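Side-chain contacts in acetyl transferase (Salmonella typhimurium, PDB 1S7K), which probably transfers an acetyl group from acetyl-coenzyme A to the N-terminal amino group of ribosomal protein L7/L12, as a dimeric GNAT-family acetyltransferase: residues A[6-9]-A[15-18]; A[63-66]-A[72-75]; A[143-148]-A[171-176]. All blocks are in the same frame, centred on the assembly; numbering follows the deposited sequence.

Interaction 1. Residues A[6-9]-A[15-18]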
# COMPACT_ATOMS: atom_id res chain seq x y z
N GLU A 6 3.19 -12.50 -24.19
CA GLU A 6 4.32 -11.84 -23.43
C GLU A 6 4.91 -13.01 -22.63
O GLU A 6 4.24 -13.62 -21.81
CB GLU A 6 3.76 -10.76 -22.46
CG GLU A 6 4.85 -10.00 -21.66
CD GLU A 6 4.32 -9.10 -20.56
OE1 GLU A 6 5.16 -8.47 -19.86
OE2 GLU A 6 3.07 -9.01 -20.40
N ILE A 7 6.17 -13.33 -22.91
CA ILE A 7 6.80 -14.43 -22.19
C ILE A 7 8.05 -13.86 -21.62
O ILE A 7 8.74 -13.03 -22.26
CB ILE A 7 7.25 -15.62 -23.10
CG1 ILE A 7 6.11 -16.13 -23.98
CG2 ILE A 7 7.76 -16.76 -22.24
CD1 ILE A 7 4.89 -16.63 -23.30
N ILE A 8 8.38 -14.30 -20.41
CA ILE A 8 9.58 -13.85 -19.77
C ILE A 8 10.37 -15.14 -19.54
O ILE A 8 9.98 -15.98 -18.73
CB ILE A 8 9.27 -13.15 -18.44
CG1 ILE A 8 8.58 -11.81 -18.70
CG2 ILE A 8 10.53 -12.95 -17.64
CD1 ILE A 8 8.02 -11.16 -17.43
N PRO A 9 11.48 -15.32 -20.27
CA PRO A 9 12.24 -16.56 -20.07
C PRO A 9 12.77 -16.59 -18.63
O PRO A 9 13.07 -15.57 -18.06
CB PRO A 9 13.38 -16.44 -21.07
CG PRO A 9 12.89 -15.40 -22.08
CD PRO A 9 12.17 -14.42 -21.21
N GLU A 15 9.45 -20.79 -17.45
CA GLU A 15 9.18 -19.53 -18.13
C GLU A 15 7.88 -18.94 -17.54
O GLU A 15 7.09 -19.67 -16.93
CB GLU A 15 9.09 -19.70 -19.67
CG GLU A 15 7.81 -20.30 -20.23
CD GLU A 15 7.79 -20.37 -21.79
OE1 GLU A 15 8.84 -20.24 -22.48
OE2 GLU A 15 6.69 -20.57 -22.30
N LEU A 16 7.75 -17.62 -17.60
CA LEU A 16 6.55 -16.91 -17.09
C LEU A 16 5.78 -16.48 -18.34
O LEU A 16 6.39 -16.05 -19.33
CB LEU A 16 6.97 -15.65 -16.34
CG LEU A 16 7.77 -15.85 -15.05
CD1 LEU A 16 8.29 -14.51 -14.57
CD2 LEU A 16 6.80 -16.46 -14.00
N ARG A 17 4.47 -16.65 -18.31
CA ARG A 17 3.63 -16.20 -19.40
C ARG A 17 2.60 -15.24 -18.79
O ARG A 17 1.99 -15.53 -17.74
CB ARG A 17 2.92 -17.40 -20.07
CG ARG A 17 3.88 -18.49 -20.57
CD ARG A 17 3.17 -19.67 -21.24
NE ARG A 17 4.13 -20.74 -21.54
CZ ARG A 17 3.80 -21.99 -21.89
NH1 ARG A 17 4.75 -22.90 -22.13
NH2 ARG A 17 2.53 -22.35 -22.00
N ALA A 18 2.44 -14.07 -19.41
CA ALA A 18 1.40 -13.15 -18.91
C ALA A 18 0.07 -13.88 -18.91
O ALA A 18 -0.29 -14.56 -19.88
CB ALA A 18 1.30 -11.92 -19.77

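Interaction 2. Residues A[63-66]-A[72-75]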
# COMPACT_ATOMS: atom_id res chain seq x y z
N LEU A 63 -6.68 -6.72 -17.21
CA LEU A 63 -6.88 -5.27 -17.41
C LEU A 63 -5.83 -4.48 -16.65
O LEU A 63 -5.23 -3.57 -17.20
CB LEU A 63 -8.28 -4.83 -16.96
CG LEU A 63 -9.33 -5.61 -17.74
CD1 LEU A 63 -10.71 -5.22 -17.23
CD2 LEU A 63 -9.19 -5.30 -19.25
N LEU A 64 -5.59 -4.81 -15.36
CA LEU A 64 -4.56 -4.10 -14.60
C LEU A 64 -3.18 -4.32 -15.26
O LEU A 64 -2.33 -3.41 -15.30
CB LEU A 64 -4.51 -4.64 -13.15
CG LEU A 64 -5.81 -4.44 -12.34
CD1 LEU A 64 -5.73 -5.04 -10.93
CD2 LEU A 64 -6.12 -2.93 -12.34
N HIS A 65 -2.96 -5.52 -15.75
CA HIS A 65 -1.68 -5.88 -16.35
C HIS A 65 -1.40 -5.00 -17.58
O HIS A 65 -0.30 -4.48 -17.74
CB HIS A 65 -1.68 -7.40 -16.66
CG HIS A 65 -0.33 -7.95 -17.05
ND1 HIS A 65 0.21 -9.08 -16.45
CD2 HIS A 65 0.50 -7.65 -18.08
CE1 HIS A 65 1.29 -9.45 -17.12
NE2 HIS A 65 1.49 -8.60 -18.11
N GLN A 66 -2.42 -4.76 -18.39
CA GLN A 66 -2.25 -3.94 -19.60
C GLN A 66 -2.05 -2.47 -19.24
O GLN A 66 -1.49 -1.69 -20.02
CB GLN A 66 -3.47 -4.07 -20.52
CG GLN A 66 -3.82 -5.49 -21.01
CD GLN A 66 -5.18 -5.58 -21.75
OE1 GLN A 66 -6.14 -4.87 -21.40
NE2 GLN A 66 -5.25 -6.45 -22.77
N MET A 72 0.08 -10.04 -13.69
CA MET A 72 -0.22 -11.38 -13.28
C MET A 72 0.45 -12.34 -14.29
O MET A 72 0.07 -12.33 -15.47
CB MET A 72 -1.72 -11.66 -13.23
CG MET A 72 -1.99 -13.11 -12.87
SD MET A 72 -3.76 -13.41 -12.98
CE MET A 72 -3.82 -14.89 -12.38
N TYR A 73 1.45 -13.11 -13.83
CA TYR A 73 2.10 -14.07 -14.69
C TYR A 73 1.85 -15.49 -14.19
O TYR A 73 1.73 -15.77 -13.00
CB TYR A 73 3.63 -13.78 -14.73
CG TYR A 73 4.02 -12.48 -15.39
CD1 TYR A 73 4.17 -12.40 -16.79
CD2 TYR A 73 4.26 -11.34 -14.63
CE1 TYR A 73 4.55 -11.16 -17.41
CE2 TYR A 73 4.62 -10.11 -15.24
CZ TYR A 73 4.76 -10.04 -16.63
OH TYR A 73 5.15 -8.84 -17.21
N LEU A 74 1.80 -16.41 -15.15
CA LEU A 74 1.65 -17.83 -14.88
C LEU A 74 3.06 -18.47 -15.04
O LEU A 74 3.77 -18.19 -16.03
CB LEU A 74 0.68 -18.44 -15.90
CG LEU A 74 -0.76 -18.07 -15.63
CD1 LEU A 74 -1.70 -18.87 -16.54
CD2 LEU A 74 -1.07 -18.49 -14.18
N ILE A 75 3.44 -19.29 -14.07
CA ILE A 75 4.73 -20.00 -14.04
C ILE A 75 4.51 -21.37 -14.67
O ILE A 75 3.65 -22.12 -14.19
CB ILE A 75 5.19 -20.25 -12.57
CG1 ILE A 75 5.53 -18.94 -11.82
CG2 ILE A 75 6.49 -21.12 -12.54
CD1 ILE A 75 5.52 -19.23 -10.26

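Interaction 3. Residues A[143-148]-A[171-176]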
# COMPACT_ATOMS: atom_id res chain seq x y z
N ALA A 143 7.49 -20.04 4.38
CA ALA A 143 7.87 -20.13 2.95
C ALA A 143 8.19 -18.76 2.34
O ALA A 143 9.23 -18.58 1.71
CB ALA A 143 6.76 -20.83 2.13
N SER A 144 7.30 -17.80 2.52
CA SER A 144 7.58 -16.45 1.93
C SER A 144 8.82 -15.77 2.50
O SER A 144 9.58 -15.10 1.76
CB SER A 144 6.35 -15.55 2.09
OG SER A 144 5.27 -15.96 1.22
N ASN A 145 9.06 -15.92 3.80
CA ASN A 145 10.27 -15.32 4.36
C ASN A 145 11.53 -15.92 3.75
O ASN A 145 12.47 -15.20 3.46
CB ASN A 145 10.28 -15.43 5.88
CG ASN A 145 9.35 -14.43 6.53
OD1 ASN A 145 9.72 -13.20 6.66
ND2 ASN A 145 8.14 -14.89 6.94
N ALA A 146 11.53 -17.22 3.51
CA ALA A 146 12.68 -17.84 2.92
C ALA A 146 12.91 -17.36 1.46
O ALA A 146 14.07 -17.15 1.04
CB ALA A 146 12.56 -19.39 3.04
N VAL A 147 11.82 -17.16 0.70
CA VAL A 147 11.98 -16.65 -0.68
C VAL A 147 12.62 -15.27 -0.57
O VAL A 147 13.58 -14.97 -1.26
CB VAL A 147 10.57 -16.54 -1.40
CG1 VAL A 147 10.71 -15.81 -2.70
CG2 VAL A 147 10.04 -17.98 -1.71
N ALA A 148 12.10 -14.44 0.33
CA ALA A 148 12.68 -13.11 0.44
C ALA A 148 14.18 -13.16 0.73
O ALA A 148 14.99 -12.50 0.05
CB ALA A 148 11.93 -12.31 1.47
N ASP A 171 1.61 -9.88 12.53
CA ASP A 171 2.71 -8.97 12.16
C ASP A 171 3.19 -9.41 10.75
O ASP A 171 3.18 -10.63 10.41
CB ASP A 171 3.85 -9.13 13.16
CG ASP A 171 3.59 -8.46 14.52
OD1 ASP A 171 2.41 -8.07 14.82
OD2 ASP A 171 4.59 -8.39 15.29
N VAL A 172 3.67 -8.44 9.97
CA VAL A 172 4.10 -8.65 8.59
C VAL A 172 5.49 -8.05 8.34
O VAL A 172 5.70 -6.91 8.64
CB VAL A 172 3.13 -7.91 7.62
CG1 VAL A 172 3.61 -7.99 6.13
CG2 VAL A 172 1.75 -8.55 7.70
N ASN A 173 6.39 -8.83 7.77
CA ASN A 173 7.73 -8.34 7.44
C ASN A 173 7.65 -7.63 6.09
O ASN A 173 6.99 -8.10 5.15
CB ASN A 173 8.72 -9.50 7.35
CG ASN A 173 9.22 -9.95 8.72
OD1 ASN A 173 9.27 -9.17 9.67
ND2 ASN A 173 9.59 -11.23 8.83
N MET A 174 8.34 -6.51 6.00
CA MET A 174 8.40 -5.82 4.74
C MET A 174 9.83 -5.93 4.28
O MET A 174 10.76 -5.46 4.97
CB MET A 174 7.98 -4.34 4.87
CG MET A 174 8.26 -3.66 3.47
SD MET A 174 7.65 -1.97 3.35
CE MET A 174 5.90 -2.33 3.27
N TYR A 175 10.01 -6.51 3.09
CA TYR A 175 11.32 -6.74 2.45
C TYR A 175 11.40 -5.97 1.14
O TYR A 175 10.39 -5.81 0.45
CB TYR A 175 11.48 -8.21 2.07
CG TYR A 175 11.65 -9.19 3.21
CD1 TYR A 175 12.92 -9.46 3.73
CD2 TYR A 175 10.55 -9.89 3.71
CE1 TYR A 175 13.07 -10.49 4.75
CE2 TYR A 175 10.69 -10.86 4.69
CZ TYR A 175 11.97 -11.17 5.21
OH TYR A 175 12.10 -12.23 6.15
N ALA A 176 12.58 -5.50 0.79
CA ALA A 176 12.68 -4.81 -0.50
C ALA A 176 14.00 -5.08 -1.18
O ALA A 176 15.01 -5.36 -0.53
CB ALA A 176 12.44 -3.23 -0.37

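Interaction 1. Residues A[6-9]-A[15-18]
Ile-7 lays its CG2 methyl squarely over one face of the Glu-15 carboxylate, 3.6 Å from CG2 to the carboxylate carbon CD. The same carboxylate meets the guanidinium of Arg-17 at its edge: Arg-17 NE donates to Glu-15 OE2 over 2.7 Å, with OE2 lying 17° out of the guanidinium plane and using its anti lone pair, and NH1 adds a weak bond to the same oxygen. This salt bridge joins two residues of one strand; it holds the carboxylate against Ile-7 and ties the guanidinium to it. The guanidinium also makes a cation-pi contact with Phe-76. With chi1 of Ile-7 at -53°, CG2 is sent to Glu-15, while CG1 carries the end of the chain alongside Arg-17, where Ile-7 CD1 comes to 3.5 Å from Arg-17 CG. Arg-17 and Ile-7 thus lie side by side and point the same way, the isoleucine bordered by the aliphatic stem of one charged residue and the acid of the other.

On the other face of the strands, Ile-8 and Leu-16 meet at their CB atoms, 4.0 Å apart, and are buried against Leu-120 of helix 112-127. Glu-6, with an extended chain, brings OE2 to 3.5 Å from the CB of Ala-18, but its carboxylate oxygens are bonded to Tyr-73 and His-65.

Three nearly straight backbone bonds fix the register. Ile-8 N reaches Leu-16 O at 2.9 Å, Leu-16 N returns to Ile-8 O at 3.0 Å, and Ala-18 N meets Glu-6 O at 3.0 Å. The strands run at 167° to each other, forming the N-terminal antiparallel beta hairpin of the GNAT fold, whose first strand is the outermost on this side of the chain's sheet.

Interaction 2. Residues A[63-66]-A[72-75]
His-65 and Tyr-73 form a T-shaped aromatic pair where helix 55-67 of the GNAT fold turns back into strand 71-77. The histidine presents its edge to the tyrosine's face, with centroids 4.8 Å apart and planes at 63°. The touching atom is His-65 CE1, which sits over the phenol ring, displaced toward the rim, and comes to 3.6 Å from Tyr-73 CZ. Beside it, ND1 of the same imidazole accepts the backbone N-H of Met-72 at 2.9 Å, a fairly straight bond. The side chain therefore serves as a bracket between helix and strand, gripping the main chain at one position and the aromatic ring of the next residue.

The torsions explain the reach: CG of His-65 stands opposite its own backbone N (chi1 -169°), which carries the ring out from the helix to the start of the strand.

A second shell fixes the turn of the imidazole, bonded at both nitrogens, and the position of the phenol hydroxyl. Glu-6 binds His-65 NE2 with one carboxylate oxygen and Tyr-73 OH with the other, and the phenol hydroxyl is also bonded to that of Tyr-124. Leu-16 and Ala-18 of strand 14-18 pack against the tyrosine, keeping the contact buried. Because ND1 acts as acceptor, a proton on NE2 pointing at the OE2 of Glu-6 is the arrangement most consistent with the geometry.

Interaction 3. Residues A[143-148]-A[171-176]
The methyl of Ala-148 rests over the middle of the Tyr-175 ring, a CH-pi contact with CB 3.5 Å from the ring centroid and only 8° off the normal. This is the tight half of the interface; here the helix meets the ring face through a single methyl. One helical turn back, Asn-145 meets the rim of the same ring: its OD1 lies in the ring plane and takes the Tyr-175 hydroxyl at 2.6 Å, a short bond on an oxygen lone pair, in the amide plane. The same OD1 accepts Asn-173 ND2 at 2.9 Å. That donor comes from above the Asn-145 carbonyl plane, tilted 30°, yet OD1 lies in the donor's own amide plane, and the two amides stand nearly perpendicular, at 85°.

The other side of the helix is looser: Ala-146 points away from the strand and Ala-143 is exposed. On the strand, Met-174 takes the opposite side of the sheet from Tyr-175 and packs on Met-159 of the second subunit.

Asn-145 is tied down at both ends, since its ND2 binds the backbone oxygens of Asn-141 and Arg-138. With the acceptor end met by two strand donors and the donor end by two carbonyls, the amide has one sensible orientation. Its side chain is about 4 Å from those of Cys-137 and Asn-141, which bind coenzyme A in another structure of this protein; none is bound here. This buried polar network is consistent with fixing the helix start and the strand beside the cofactor site.

How the interactions relate
Along the chain the three contacts come in series, each closing before the next opens, and all reach the one mixed sheet of the GNAT fold. Interactions 1 and 2 are neighbours, their centres about 10 Å apart: strands 14-18 and 71-77 are adjacent in the sheet, and Glu-6 and Leu-16 of the hairpin reach Tyr-73 and Ile-75 directly. Interaction 3 lies on the opposite side of the chain's centre, about 24 Å and 22 Å from the other two by centres, and touches neither. Interactions 1 and 2 thus join the N-terminal hairpin, strand 71-77 and helix 55-67, while 143-148 with 171-176 secures the C-terminal part, next to coenzyme A-binding residues and the second subunit.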